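Local coordinates for protein cortical-lytic enzyme (Bacillus cereus, PDB 4S3J) that acts as an N-acetylglucosaminidase that degrades partially broken-down spore cortex peptidoglycan during germination, recognising its muramic acid delta-lactam residues, at residues 25-28 against 29-33; 39-42 against 43-46; 11-14 against 15-18; 384-387 against 388-391. All coordinates share one frame; numbering follows the deposited sequence.

Overall arrangement
Contacts 3, 1 and 2 follow one another along the chain, all within the first LysM domain. Contact 3 starts helix 14-21, contact 1 ends helix 25-31, and contact 2 turns the chain into strand 45-49, which pairs antiparallel with strand 3-7. Their centres are 10 to 13 Å apart and all three touch: Leu17, Ile28 and Leu40 are among the side chains where they meet. Contact 4 comes much later, at the start of helix 387-400 in the glycosyl hydrolase family 18 region. Its centre is about 13 Å from that of contact 2, and Ala45 packs on Asp386, Ala387 and Arg388. The LysM domain is thus packed against the catalytic barrel domain.

Contact 1: 25-28 against 29-33; sequences PDEI and VKDNG
Asn32 folds back on Ile28 at the end of helix 25-31. Its ND2 donates to Ile28 O over 2.9 Å, with an N-H...O angle of 167°. The donor lies in the carbonyl plane, on a lone pair, and the oxygen lies almost in the plane of the Asn32 amide. The backbone N of Asn32 reaches the same oxygen at 3.2 Å, so two donors grip one carbonyl. Asn32 CG sits beside its own backbone N (chi1 -67°), which turns the amide back along the helix. ND2 also lies 3.9 Å from Ile28 CG2, the two side chains running side by side.

One residue back along the helix, Glu27 CG lies 3.6 Å from Asp31 OD2. The two acidic side chains point the same way, and Glu27 OE2 is 4.6 Å from Asp31 OD2, a like-charge approach that a long, weak ion pair from Asp31 OD1 to Arg419 NH1 may partly offset.

The other end of the Asn32 amide is held too: OD1 accepts from Ile47 N and Gln416 NE2. Ile28 faces Val14 and Leu17 of helix 14-21. Gly33, with positive phi, is the C-prime residue of a Schellman motif, which closes this second helix of the LysM domain.

Contact 2: 39-42 against 43-46; sequences TLVV and GQAL
Val41 to Gln44 form a type II beta turn, closed by Gln44 N donating to Val41 O at 3.0 Å. Gly43 occupies the third position with phi 95°, where a side chain would collide with the carbonyl of Val42.

The Gln44 side chain adds a second bond across the turn. Its chain is fully extended, with CG anti to the backbone N (chi1 179°), and this carries the amide back to the start of the turn. There OE1 accepts from Val41 N over 3.0 Å. The bond is straight, with an N-H...O angle of 179°, and the donor lies in the plane of the side-chain carbonyl. Val41 therefore uses both its N and its O on Gln44, one with the side chain and one with the backbone. OE1 also lies 3.6 Å from Leu40 CA and 3.8 Å from Leu40 CD2, as the Leu40 side chain crosses that of Gln44 at about a right angle.

The turn leads into strand 45-49, which pairs with strand 3-7 in the two-stranded antiparallel sheet of the LysM fold. Gln44 and Leu46 make backbone hydrogen bonds to Val8 and Val6. On the helix side of that fold, Leu46 CD1 approaches Leu40 CD1 at 4.1 Å. Both leucines also touch Leu17 of helix 14-21, so the three share one apolar patch. Val41 and Gln44 turn to another neighbour, packing on Val349 and Arg353 of helix 345-354 in the glycosyl hydrolase region. Close by, Thr39 O accepts from Arg353 NE.

Contact 3: 11-14 against 15-18; sequences GDSV and YSLA
A capping box made by Ser13 and Ser16 starts helix 14-21, the first helix of the LysM domain. Ser13 is the N-cap. Its OG accepts from Ser16 N at 3.0 Å. In return Ser13 N donates to Ser16 OG over 2.8 Å, and this bond is nearly straight at 171°. Each serine thus uses its hydroxyl on the backbone N of the other. Both hydroxyls stand between their own backbone N and carbonyl carbon (chi1 65° in Ser13), which turns Ser13 OG toward the helix start and Ser16 OG back toward the loop. The backbone then takes up the helical pattern, with Leu17 N bonded to Ser13 O and Ala18 N to Val14 O.

Val14 and Tyr15 lie side by side. Val14 CG2 sits over one face of the Tyr15 ring in a CH-pi contact, 4.1 Å from the ring centroid and 27° off the normal. Ser13 OG lies at the edge of the same ring, near its plane. Val14 and Leu17 both pack on Ile28, and Tyr15 on Pro25, so this turn also meets helix 25-31.

Asp12, just before the cap, crosses Leu17 at about a right angle, its OD2 being 3.7 Å from Leu17 CD2. That oxygen accepts a hydrogen bond from Arg9 N, which fixes the carboxylate beside the cap. The other oxygen is linked to the cap through a water, which donates to Asp12 OD1 over 2.7 Å and also bonds Ser16 OG at 2.7 Å.

Contact 4: 384-387 against 388-391; sequences FEDA and RSIQ
Asp386 meets Arg388 and Ser389 through its carboxylate, just before helix 387-400. From CB, the side chain turns so that CG stands between the backbone N and the carbonyl carbon (chi1 71°), facing the first turn of the helix. CG lies in the plane of the Arg388 guanidinium, at its edge. OD1 then turns to the backbone. It accepts two weak bonds, from Arg388 N at 3.0 Å and from Ser389 N at 3.3 Å. OD2 at the tip takes the guanidinium. Arg388 NH2 reaches it over 2.8 Å and Arg388 NE over 3.1 Å, a side-on salt bridge in which two nitrogens hold one oxygen. OD2 lies close to the guanidinium plane, but the carboxylate and guanidinium planes are 42° apart. The arginine chain bends at chi3 (-67°), which folds its head back onto this residue two positions earlier. Arg388 NH2 also lies close to Gly43 O in the LysM domain.

Ser389 completes the polar cluster. Its OG donates to Glu385 OE1 over 3.2 Å, coming from above the carboxylate plane, and accepts a weak bond from Asp386 N at 3.4 Å. Glu385 OE2 is held in turn by Asn323 ND2, which ties this acid to strand 318-330. Outside the cluster, Ala387 packs on helix 415-424 and Ile5 of strand 3-7. Asp386 as N-cap and Ser389 form a capping box, here starting a helix of the family 18 TIM barrel domain.

Contact 1: 25-28 against 29-33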
# COMPACT_ATOMS: atom_id res chain seq x y z
N PRO A 25 -15.16 -12.82 -22.01
CA PRO A 25 -14.49 -13.63 -21.00
C PRO A 25 -13.01 -13.30 -20.92
O PRO A 25 -12.43 -13.29 -19.83
CB PRO A 25 -14.70 -15.07 -21.49
CG PRO A 25 -15.89 -15.00 -22.37
CD PRO A 25 -15.90 -13.65 -22.99
N ASP A 26 -12.40 -13.06 -22.08
CA ASP A 26 -10.97 -12.81 -22.13
C ASP A 26 -10.62 -11.54 -21.36
O ASP A 26 -9.61 -11.50 -20.67
CB ASP A 26 -10.51 -12.68 -23.59
CG ASP A 26 -10.35 -14.03 -24.29
OD1 ASP A 26 -10.42 -15.09 -23.62
OD2 ASP A 26 -10.15 -14.02 -25.52
N GLU A 27 -11.47 -10.52 -21.46
CA GLU A 27 -11.23 -9.26 -20.76
C GLU A 27 -11.29 -9.42 -19.24
O GLU A 27 -10.45 -8.90 -18.51
CB GLU A 27 -12.27 -8.24 -21.22
CG GLU A 27 -11.98 -6.82 -20.83
CD GLU A 27 -12.74 -5.85 -21.72
OE1 GLU A 27 -12.55 -5.90 -22.95
OE2 GLU A 27 -13.54 -5.05 -21.18
N ILE A 28 -12.29 -10.16 -18.76
CA ILE A 28 -12.41 -10.43 -17.33
C ILE A 28 -11.20 -11.22 -16.80
O ILE A 28 -10.65 -10.92 -15.74
CB ILE A 28 -13.70 -11.19 -17.03
CG1 ILE A 28 -14.91 -10.30 -17.39
CG2 ILE A 28 -13.76 -11.62 -15.55
CD1 ILE A 28 -16.26 -10.96 -17.21
N VAL A 29 -10.77 -12.22 -17.56
CA VAL A 29 -9.62 -13.02 -17.17
C VAL A 29 -8.37 -12.12 -17.10
O VAL A 29 -7.63 -12.17 -16.13
CB VAL A 29 -9.39 -14.20 -18.16
CG1 VAL A 29 -8.04 -14.83 -17.93
CG2 VAL A 29 -10.50 -15.25 -18.01
N LYS A 30 -8.15 -11.29 -18.12
CA LYS A 30 -6.94 -10.47 -18.17
C LYS A 30 -6.93 -9.44 -17.06
O LYS A 30 -5.93 -9.30 -16.36
CB LYS A 30 -6.81 -9.77 -19.53
CG LYS A 30 -5.49 -8.97 -19.66
CD LYS A 30 -5.45 -8.05 -20.88
CE LYS A 30 -5.12 -8.80 -22.16
NZ LYS A 30 -3.68 -9.21 -22.20
N ASP A 31 -8.02 -8.70 -16.91
CA ASP A 31 -8.09 -7.62 -15.93
C ASP A 31 -7.93 -8.08 -14.50
O ASP A 31 -7.52 -7.31 -13.63
CB ASP A 31 -9.41 -6.85 -16.05
CG ASP A 31 -9.53 -6.08 -17.34
OD1 ASP A 31 -8.50 -5.88 -18.03
OD2 ASP A 31 -10.65 -5.64 -17.66
N ASN A 32 -8.28 -9.33 -14.24
CA ASN A 32 -8.26 -9.85 -12.88
C ASN A 32 -7.16 -10.88 -12.64
O ASN A 32 -7.15 -11.53 -11.58
CB ASN A 32 -9.63 -10.44 -12.56
CG ASN A 32 -10.70 -9.38 -12.49
OD1 ASN A 32 -10.83 -8.69 -11.49
ND2 ASN A 32 -11.46 -9.22 -13.57
N GLY A 33 -6.29 -11.06 -13.63
CA GLY A 33 -5.17 -11.97 -13.50
C GLY A 33 -5.62 -13.38 -13.18
O GLY A 33 -5.01 -14.08 -12.36

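Contact 2: 39-42 against 43-46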
# COMPACT_ATOMS: atom_id res chain seq x y z
N THR A 39 -12.38 -22.04 -11.45
CA THR A 39 -13.68 -21.55 -11.05
C THR A 39 -13.56 -20.20 -10.32
O THR A 39 -12.48 -19.85 -9.79
CB THR A 39 -14.35 -22.55 -10.12
OG1 THR A 39 -13.51 -22.72 -8.98
CG2 THR A 39 -14.53 -23.88 -10.82
N LEU A 40 -14.65 -19.44 -10.34
CA LEU A 40 -14.76 -18.25 -9.50
C LEU A 40 -15.22 -18.64 -8.10
O LEU A 40 -15.96 -19.62 -7.91
CB LEU A 40 -15.73 -17.24 -10.11
CG LEU A 40 -15.38 -16.68 -11.49
CD1 LEU A 40 -16.43 -15.69 -11.96
CD2 LEU A 40 -13.99 -16.02 -11.50
N VAL A 41 -14.79 -17.85 -7.12
CA VAL A 41 -15.16 -18.03 -5.73
C VAL A 41 -16.24 -17.05 -5.33
O VAL A 41 -16.11 -15.85 -5.56
CB VAL A 41 -13.90 -17.87 -4.82
CG1 VAL A 41 -14.28 -17.98 -3.34
CG2 VAL A 41 -12.87 -18.88 -5.17
N VAL A 42 -17.34 -17.53 -4.74
CA VAL A 42 -18.38 -16.65 -4.24
C VAL A 42 -17.78 -15.66 -3.24
O VAL A 42 -17.05 -16.07 -2.32
CB VAL A 42 -19.55 -17.45 -3.59
CG1 VAL A 42 -20.58 -16.52 -2.96
CG2 VAL A 42 -20.19 -18.31 -4.63
N GLY A 43 -18.03 -14.37 -3.43
CA GLY A 43 -17.46 -13.34 -2.57
C GLY A 43 -16.18 -12.71 -3.08
O GLY A 43 -15.70 -11.72 -2.53
N GLN A 44 -15.59 -13.30 -4.13
CA GLN A 44 -14.43 -12.76 -4.83
C GLN A 44 -14.81 -11.44 -5.48
O GLN A 44 -15.91 -11.27 -6.00
CB GLN A 44 -13.94 -13.79 -5.88
CG GLN A 44 -12.78 -13.42 -6.70
CD GLN A 44 -12.36 -14.52 -7.67
OE1 GLN A 44 -12.98 -15.60 -7.81
NE2 GLN A 44 -11.28 -14.25 -8.34
N ALA A 45 -13.90 -10.46 -5.42
CA ALA A 45 -14.14 -9.16 -6.04
C ALA A 45 -13.41 -9.04 -7.35
O ALA A 45 -12.17 -9.14 -7.39
CB ALA A 45 -13.67 -8.04 -5.10
N LEU A 46 -14.16 -8.80 -8.42
CA LEU A 46 -13.61 -8.68 -9.76
C LEU A 46 -13.80 -7.25 -10.25
O LEU A 46 -14.73 -6.55 -9.79
CB LEU A 46 -14.29 -9.62 -10.76
CG LEU A 46 -14.20 -11.11 -10.43
CD1 LEU A 46 -15.04 -11.89 -11.43
CD2 LEU A 46 -12.77 -11.61 -10.39

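Contact 3: 11-14 against 15-18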
# COMPACT_ATOMS: atom_id res chain seq x y z
N GLY A 11 -22.96 -19.43 -8.76
CA GLY A 11 -23.23 -19.80 -10.15
C GLY A 11 -22.48 -19.03 -11.21
O GLY A 11 -22.47 -19.42 -12.38
N ASP A 12 -21.87 -17.92 -10.82
CA ASP A 12 -21.14 -17.08 -11.77
C ASP A 12 -19.89 -17.75 -12.34
O ASP A 12 -19.15 -18.45 -11.62
CB ASP A 12 -20.66 -15.78 -11.12
CG ASP A 12 -21.75 -14.77 -10.84
OD1 ASP A 12 -22.88 -14.86 -11.38
OD2 ASP A 12 -21.44 -13.81 -10.08
N SER A 13 -19.65 -17.52 -13.62
CA SER A 13 -18.39 -17.85 -14.28
C SER A 13 -17.91 -16.63 -15.08
O SER A 13 -18.66 -15.67 -15.24
CB SER A 13 -18.56 -19.05 -15.20
OG SER A 13 -19.45 -18.75 -16.27
N VAL A 14 -16.68 -16.65 -15.57
CA VAL A 14 -16.25 -15.56 -16.45
C VAL A 14 -17.17 -15.47 -17.67
O VAL A 14 -17.38 -14.40 -18.20
CB VAL A 14 -14.77 -15.68 -16.89
CG1 VAL A 14 -13.86 -15.60 -15.64
CG2 VAL A 14 -14.50 -16.94 -17.66
N TYR A 15 -17.68 -16.62 -18.12
CA TYR A 15 -18.57 -16.66 -19.27
C TYR A 15 -19.93 -16.03 -18.96
O TYR A 15 -20.42 -15.18 -19.72
CB TYR A 15 -18.74 -18.12 -19.70
CG TYR A 15 -17.44 -18.75 -20.14
CD1 TYR A 15 -16.91 -18.55 -21.41
CD2 TYR A 15 -16.69 -19.50 -19.24
CE1 TYR A 15 -15.69 -19.11 -21.77
CE2 TYR A 15 -15.49 -20.04 -19.58
CZ TYR A 15 -14.98 -19.85 -20.84
OH TYR A 15 -13.77 -20.42 -21.17
N SER A 16 -20.52 -16.42 -17.83
CA SER A 16 -21.83 -15.89 -17.49
C SER A 16 -21.76 -14.40 -17.16
O SER A 16 -22.65 -13.65 -17.54
CB SER A 16 -22.49 -16.70 -16.36
OG SER A 16 -21.86 -16.53 -15.10
N LEU A 17 -20.68 -13.96 -16.49
CA LEU A 17 -20.52 -12.55 -16.18
C LEU A 17 -20.30 -11.72 -17.44
O LEU A 17 -20.86 -10.65 -17.56
CB LEU A 17 -19.36 -12.33 -15.21
CG LEU A 17 -19.66 -12.75 -13.78
CD1 LEU A 17 -18.38 -12.71 -12.96
CD2 LEU A 17 -20.73 -11.89 -13.13
N ALA A 18 -19.53 -12.24 -18.38
CA ALA A 18 -19.34 -11.55 -19.65
C ALA A 18 -20.68 -11.43 -20.38
O ALA A 18 -20.98 -10.40 -20.97
CB ALA A 18 -18.33 -12.29 -20.52
O HOH W 1 -23.14 -14.36 -14.02

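Contact 4: 384-387 against 388-391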
# COMPACT_ATOMS: atom_id res chain seq x y z
N PHE A 384 -7.26 -10.59 4.21
CA PHE A 384 -6.42 -10.17 3.09
C PHE A 384 -6.93 -8.87 2.47
O PHE A 384 -7.69 -8.15 3.11
CB PHE A 384 -6.29 -11.34 2.07
CG PHE A 384 -7.53 -11.68 1.31
CD1 PHE A 384 -8.59 -12.37 1.91
CD2 PHE A 384 -7.61 -11.39 -0.04
CE1 PHE A 384 -9.74 -12.69 1.16
CE2 PHE A 384 -8.76 -11.69 -0.78
CZ PHE A 384 -9.80 -12.37 -0.19
N GLU A 385 -6.44 -8.54 1.28
CA GLU A 385 -6.81 -7.30 0.60
C GLU A 385 -7.44 -7.63 -0.74
O GLU A 385 -6.95 -8.53 -1.44
CB GLU A 385 -5.58 -6.42 0.37
CG GLU A 385 -4.83 -5.99 1.63
CD GLU A 385 -5.61 -4.97 2.45
OE1 GLU A 385 -6.38 -4.17 1.86
OE2 GLU A 385 -5.47 -4.99 3.69
N ASP A 386 -8.51 -6.92 -1.12
CA ASP A 386 -9.07 -7.10 -2.46
C ASP A 386 -9.58 -5.77 -3.01
O ASP A 386 -9.38 -4.71 -2.40
CB ASP A 386 -10.19 -8.17 -2.50
CG ASP A 386 -11.50 -7.75 -1.82
OD1 ASP A 386 -11.69 -6.58 -1.45
OD2 ASP A 386 -12.39 -8.64 -1.70
N ALA A 387 -10.23 -5.82 -4.18
CA ALA A 387 -10.61 -4.59 -4.87
C ALA A 387 -11.54 -3.70 -4.03
O ALA A 387 -11.46 -2.46 -4.11
CB ALA A 387 -11.25 -4.91 -6.22
N ARG A 388 -12.42 -4.32 -3.25
CA ARG A 388 -13.36 -3.57 -2.43
C ARG A 388 -12.64 -2.73 -1.39
O ARG A 388 -12.94 -1.53 -1.23
CB ARG A 388 -14.36 -4.51 -1.74
CG ARG A 388 -15.29 -5.22 -2.73
CD ARG A 388 -16.10 -6.32 -2.08
NE ARG A 388 -15.26 -7.44 -1.65
CZ ARG A 388 -15.74 -8.61 -1.22
NH1 ARG A 388 -17.05 -8.81 -1.17
NH2 ARG A 388 -14.90 -9.57 -0.84
N SER A 389 -11.73 -3.36 -0.63
CA SER A 389 -11.10 -2.65 0.48
C SER A 389 -10.09 -1.64 -0.05
O SER A 389 -9.96 -0.55 0.50
CB SER A 389 -10.48 -3.63 1.55
OG SER A 389 -9.45 -4.62 1.20
N ILE A 390 -9.41 -1.93 -1.15
CA ILE A 390 -8.51 -0.93 -1.74
C ILE A 390 -9.31 0.28 -2.24
O ILE A 390 -8.89 1.43 -2.06
CB ILE A 390 -7.65 -1.52 -2.88
CG1 ILE A 390 -6.61 -2.48 -2.29
CG2 ILE A 390 -6.93 -0.44 -3.66
CD1 ILE A 390 -5.51 -1.79 -1.44
N GLN A 391 -10.48 0.06 -2.84
CA GLN A 391 -11.32 1.20 -3.22
C GLN A 391 -11.73 2.03 -2.00
O GLN A 391 -11.72 3.27 -2.06
CB GLN A 391 -12.54 0.73 -4.01
CG GLN A 391 -13.39 1.87 -4.58
CD GLN A 391 -12.64 2.74 -5.56
OE1 GLN A 391 -12.24 2.29 -6.64
NE2 GLN A 391 -12.40 4.00 -5.18